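Local coordinates for myosin regulatory light chain (PDB 2BL0), which carries a calcium ion in an EF-hand and serves as a light chain in the regulatory domain of a Physarum myosin II, at residues C[46-49]-C[50-54]; C[59-62]-C[63-66]. All coordinates share one frame; numbering follows the deposited sequence.

Contact 1. Residues C[46-49]-C[50-54]; sequences EMFN and EADAT. With CA (calcium ion), chain E.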
loop_
_atom_site.group_PDB
_atom_site.type_symbol
_atom_site.label_atom_id
_atom_site.label_comp_id
_atom_site.label_asym_id
_atom_site.label_seq_id
_atom_site.Cartn_x
_atom_site.Cartn_y
_atom_site.Cartn_z
ATOM N N GLU C 46 -14.402 -33.567 12.785
ATOM C CA GLU C 46 -14.681 -32.186 12.365
ATOM C C GLU C 46 -13.720 -31.756 11.259
ATOM O O GLU C 46 -14.140 -31.203 10.252
ATOM C CB GLU C 46 -14.555 -31.243 13.567
ATOM C CG GLU C 46 -14.627 -29.749 13.306
ATOM C CD GLU C 46 -14.423 -28.952 14.592
ATOM O OE1 GLU C 46 -13.343 -29.074 15.229
ATOM O OE2 GLU C 46 -15.349 -28.220 14.988
ATOM N N MET C 47 -12.433 -32.034 11.435
ATOM C CA MET C 47 -11.440 -31.578 10.458
ATOM C C MET C 47 -11.611 -32.345 9.145
ATOM O O MET C 47 -11.472 -31.770 8.069
ATOM C CB MET C 47 -10.006 -31.643 11.001
ATOM C CG MET C 47 -9.228 -32.961 10.765
ATOM S SD MET C 47 -7.611 -32.959 11.549
ATOM C CE MET C 47 -6.684 -32.108 10.395
ATOM N N PHE C 48 -11.946 -33.634 9.228
ATOM C CA PHE C 48 -12.110 -34.427 8.015
ATOM C C PHE C 48 -13.321 -33.923 7.221
ATOM O O PHE C 48 -13.252 -33.732 6.007
ATOM C CB PHE C 48 -12.232 -35.936 8.285
ATOM C CG PHE C 48 -12.245 -36.741 7.017
ATOM C CD1 PHE C 48 -11.055 -37.105 6.399
ATOM C CD2 PHE C 48 -13.439 -37.055 6.397
ATOM C CE1 PHE C 48 -11.057 -37.781 5.192
ATOM C CE2 PHE C 48 -13.455 -37.722 5.186
ATOM C CZ PHE C 48 -12.254 -38.093 4.582
ATOM N N ASN C 49 -14.407 -33.695 7.935
ATOM C CA ASN C 49 -15.649 -33.259 7.334
ATOM C C ASN C 49 -15.512 -31.844 6.786
ATOM O O ASN C 49 -16.130 -31.533 5.791
ATOM C CB ASN C 49 -16.807 -33.350 8.335
ATOM C CG ASN C 49 -17.133 -34.806 8.768
ATOM O OD1 ASN C 49 -17.678 -35.012 9.845
ATOM N ND2 ASN C 49 -16.807 -35.800 7.930
ATOM N N GLU C 50 -14.699 -30.996 7.422
ATOM C CA GLU C 50 -14.449 -29.632 6.911
ATOM C C GLU C 50 -13.833 -29.723 5.515
ATOM O O GLU C 50 -14.180 -28.949 4.605
ATOM C CB GLU C 50 -13.442 -28.881 7.817
ATOM C CG GLU C 50 -14.016 -28.308 9.098
ATOM C CD GLU C 50 -12.973 -27.720 10.037
ATOM O OE1 GLU C 50 -11.759 -28.014 9.892
ATOM O OE2 GLU C 50 -13.384 -26.951 10.940
ATOM N N ALA C 51 -12.900 -30.662 5.362
ATOM C CA ALA C 51 -12.124 -30.788 4.125
ATOM C C ALA C 51 -12.915 -31.524 3.055
ATOM O O ALA C 51 -12.869 -31.155 1.887
ATOM C CB ALA C 51 -10.835 -31.515 4.397
ATOM N N ASP C 52 -13.657 -32.545 3.467
ATOM C CA ASP C 52 -14.441 -33.377 2.564
ATOM C C ASP C 52 -15.820 -32.753 2.332
ATOM O O ASP C 52 -16.836 -33.239 2.835
ATOM C CB ASP C 52 -14.574 -34.786 3.152
ATOM C CG ASP C 52 -15.359 -35.745 2.247
ATOM O OD1 ASP C 52 -15.348 -35.593 1.004
ATOM O OD2 ASP C 52 -16.016 -36.710 2.725
ATOM N N ALA C 53 -15.849 -31.685 1.553
ATOM C CA ALA C 53 -17.078 -30.915 1.340
ATOM C C ALA C 53 -18.164 -31.739 0.681
ATOM O O ALA C 53 -19.329 -31.547 0.972
ATOM C CB ALA C 53 -16.804 -29.682 0.524
ATOM N N THR C 54 -17.799 -32.658 -0.209
ATOM C CA THR C 54 -18.801 -33.483 -0.886
ATOM C C THR C 54 -19.331 -34.599 -0.007
ATOM O O THR C 54 -20.316 -35.242 -0.367
ATOM C CB THR C 54 -18.273 -34.144 -2.155
ATOM O OG1 THR C 54 -17.232 -35.053 -1.800
ATOM C CG2 THR C 54 -17.690 -33.144 -3.129
HETATM CA CA CA E . -14.914 -35.524 -1.243
#

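Contact 2. Residues C[59-62]-C[63-66]; sequences IQFP and EFLS. With CA (calcium ion), chain E.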
loop_
_atom_site.group_PDB
_atom_site.type_symbol
_atom_site.label_atom_id
_atom_site.label_comp_id
_atom_site.label_asym_id
_atom_site.label_seq_id
_atom_site.Cartn_x
_atom_site.Cartn_y
_atom_site.Cartn_z
ATOM N N ILE C 59 -11.072 -36.774 0.399
ATOM C CA ILE C 59 -10.721 -35.373 0.212
ATOM C C ILE C 59 -9.905 -35.256 -1.078
ATOM O O ILE C 59 -8.777 -35.739 -1.137
ATOM C CB ILE C 59 -9.864 -34.832 1.401
ATOM C CG1 ILE C 59 -10.566 -35.011 2.753
ATOM C CG2 ILE C 59 -9.502 -33.339 1.144
ATOM C CD1 ILE C 59 -9.666 -34.802 3.968
ATOM N N GLN C 60 -10.483 -34.641 -2.103
ATOM C CA GLN C 60 -9.771 -34.351 -3.352
ATOM C C GLN C 60 -8.959 -33.073 -3.170
ATOM O O GLN C 60 -9.283 -32.252 -2.320
ATOM C CB GLN C 60 -10.738 -34.141 -4.520
ATOM C CG GLN C 60 -11.874 -35.170 -4.689
ATOM C CD GLN C 60 -11.392 -36.605 -4.796
ATOM O OE1 GLN C 60 -12.069 -37.532 -4.300
ATOM N NE2 GLN C 60 -10.240 -36.812 -5.444
ATOM N N PHE C 61 -7.942 -32.860 -4.000
ATOM C CA PHE C 61 -7.220 -31.603 -3.929
ATOM C C PHE C 61 -8.136 -30.361 -4.002
ATOM O O PHE C 61 -8.001 -29.475 -3.180
ATOM C CB PHE C 61 -6.091 -31.488 -4.970
ATOM C CG PHE C 61 -5.423 -30.147 -4.941
ATOM C CD1 PHE C 61 -4.813 -29.710 -3.776
ATOM C CD2 PHE C 61 -5.472 -29.287 -6.036
ATOM C CE1 PHE C 61 -4.234 -28.464 -3.698
ATOM C CE2 PHE C 61 -4.884 -28.034 -5.966
ATOM C CZ PHE C 61 -4.268 -27.621 -4.783
ATOM N N PRO C 62 -9.039 -30.238 -4.983
ATOM C CA PRO C 62 -9.888 -29.030 -5.008
ATOM C C PRO C 62 -10.665 -28.763 -3.711
ATOM O O PRO C 62 -10.885 -27.597 -3.390
ATOM C CB PRO C 62 -10.813 -29.260 -6.188
ATOM C CG PRO C 62 -9.999 -30.166 -7.125
ATOM C CD PRO C 62 -9.232 -31.069 -6.191
ATOM N N GLU C 63 -11.069 -29.820 -3.007
ATOM C CA GLU C 63 -11.751 -29.703 -1.715
ATOM C C GLU C 63 -10.809 -29.146 -0.642
ATOM O O GLU C 63 -11.166 -28.244 0.098
ATOM C CB GLU C 63 -12.307 -31.052 -1.285
ATOM C CG GLU C 63 -13.485 -31.544 -2.115
ATOM C CD GLU C 63 -13.953 -32.919 -1.679
ATOM O OE1 GLU C 63 -13.153 -33.843 -1.799
ATOM O OE2 GLU C 63 -15.064 -33.097 -1.128
ATOM N N PHE C 64 -9.609 -29.717 -0.560
ATOM C CA PHE C 64 -8.563 -29.253 0.349
ATOM C C PHE C 64 -8.232 -27.790 0.036
ATOM O O PHE C 64 -8.153 -26.963 0.935
ATOM C CB PHE C 64 -7.337 -30.146 0.176
ATOM C CG PHE C 64 -6.125 -29.721 0.971
ATOM C CD1 PHE C 64 -6.051 -29.993 2.329
ATOM C CD2 PHE C 64 -5.058 -29.067 0.354
ATOM C CE1 PHE C 64 -4.939 -29.622 3.073
ATOM C CE2 PHE C 64 -3.935 -28.690 1.087
ATOM C CZ PHE C 64 -3.875 -28.967 2.457
ATOM N N LEU C 65 -8.040 -27.487 -1.252
ATOM C CA LEU C 65 -7.699 -26.136 -1.703
ATOM C C LEU C 65 -8.739 -25.118 -1.291
ATOM O O LEU C 65 -8.395 -24.033 -0.773
ATOM C CB LEU C 65 -7.550 -26.080 -3.231
ATOM C CG LEU C 65 -7.133 -24.716 -3.803
ATOM C CD1 LEU C 65 -5.809 -24.287 -3.168
ATOM C CD2 LEU C 65 -7.040 -24.756 -5.329
ATOM N N SER C 66 -10.008 -25.433 -1.539
ATOM C CA SER C 66 -11.091 -24.537 -1.157
ATOM C C SER C 66 -11.061 -24.238 0.360
ATOM O O SER C 66 -11.223 -23.073 0.788
ATOM C CB SER C 66 -12.454 -25.109 -1.560
ATOM O OG SER C 66 -13.511 -24.246 -1.127
HETATM CA CA CA E . -14.914 -35.524 -1.243
#

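Contact 1. Residues C[46-49]-C[50-54]
The carbonyls of E46, M47 and F48 accept the amides of E50, A51 and D52 in turn, carrying i to i+4 bonding to the very end of helix 41-51, with the A51 amide also weakly shared with F48 O; the bond from D52 N to F48 O, at 2.8 Å and 155°, is the last of these three, and D52 then turns out of helical geometry as the centre of an inverse gamma turn. One turn apart, F48 and D52 also meet through their side chains. F48 CE2 lies 3.7 Å from D52 OD2 and equally far from D52 CB, and the ring and carboxylate planes stand 62° apart, so the aspartate runs past the phenylalanine at a slant without stacking on it. The aspartate's CG lies anti to its own backbone N (chi1 -179°), which throws the carboxylate forward, off the helix end and toward the metal.

This is the junction between the entering helix and the loop of an EF-hand, with D52 at the first of the twelve loop positions and T54 at the third. D52 OD1 binds calcium at 2.3 Å and T54 OG1 at 2.4 Å. The other aspartate oxygen, D52 OD2, accepts the amide of G57, which steadies the carboxylate's rotation while its partner oxygen grips the ion. A short acid suits the first position because it brings charge to the metal without a flexible chain. M47 and F48 turn their apolar groups onto L28 of helix 25-35, while the small A51 leaves room for M67 of helix 61-72. In one of its two conformers E50 runs extended beside E46, the carboxylates turned nearly the same way, and its OE1 bonds an aromatic side chain of another protein chain, a bond the second conformer makes doubtful.

Contact 2. Residues C[59-62]-C[63-66]
Q60 and E63 lie side by side, pointing the same way, their amide and carboxylate planes only 8° apart, and E63 OE1 turns its anti lone pair to the backbone amide of Q60. The bond from Q60 N to E63 OE1 is 2.8 Å long and almost straight (178°). With Q60 at the N-cap of helix 61-72, it resembles one half of a capping box. Both oxygens of E63 also bind calcium, OE1 at 2.5 Å and OE2 at 2.4 Å, the bidentate grip of the twelfth EF-hand loop position; a glutamate is long enough to span from helix to ion. P62 suits the first turn, where its missing N-H costs no helical bond.

F61 lays one ring face against L65, with L65 CB 4.2 Å from the ring centroid in a CH-pi contact offset toward the rim. Having CG anti to the backbone N (chi1 176°) carries this ring along the helix to L65, and its CE1 meets the edge of the F64 ring. Exchanging F61 for an alanine would probably strip the ring face from L65 CB, leave F12 of helix 3-15 without its edge-to-face partner and open a gap beside F64.

I59 CG2 rests on F64 CB at 4.0 Å, while I59 pairs by backbone with I23 of strand 22-24 and packs on F48 and A51 of helix 41-51; F61, F64 and L65 face helix 3-15.

Overall arrangement
Contacts 1 and 2 are the two ends of one calcium loop, their centres about 10 Å apart: 46-54 brings the chain off the entering helix into the loop, and 59-66 takes it from the short strand into the exiting helix. Together D52, T54 and E63 give four of the ion's six protein oxygens, N56 OD1 and K58 O supplying the others. The two contacts also touch directly. T54 N probably donates a hydrogen bond to E63 OE2 at 2.9 Å, and E63 CB packs 3.2 Å from A51 O. D52 OD1 comes within 3.3 Å of E63 OE2, a closeness of like charges that the shared calcium probably compensates.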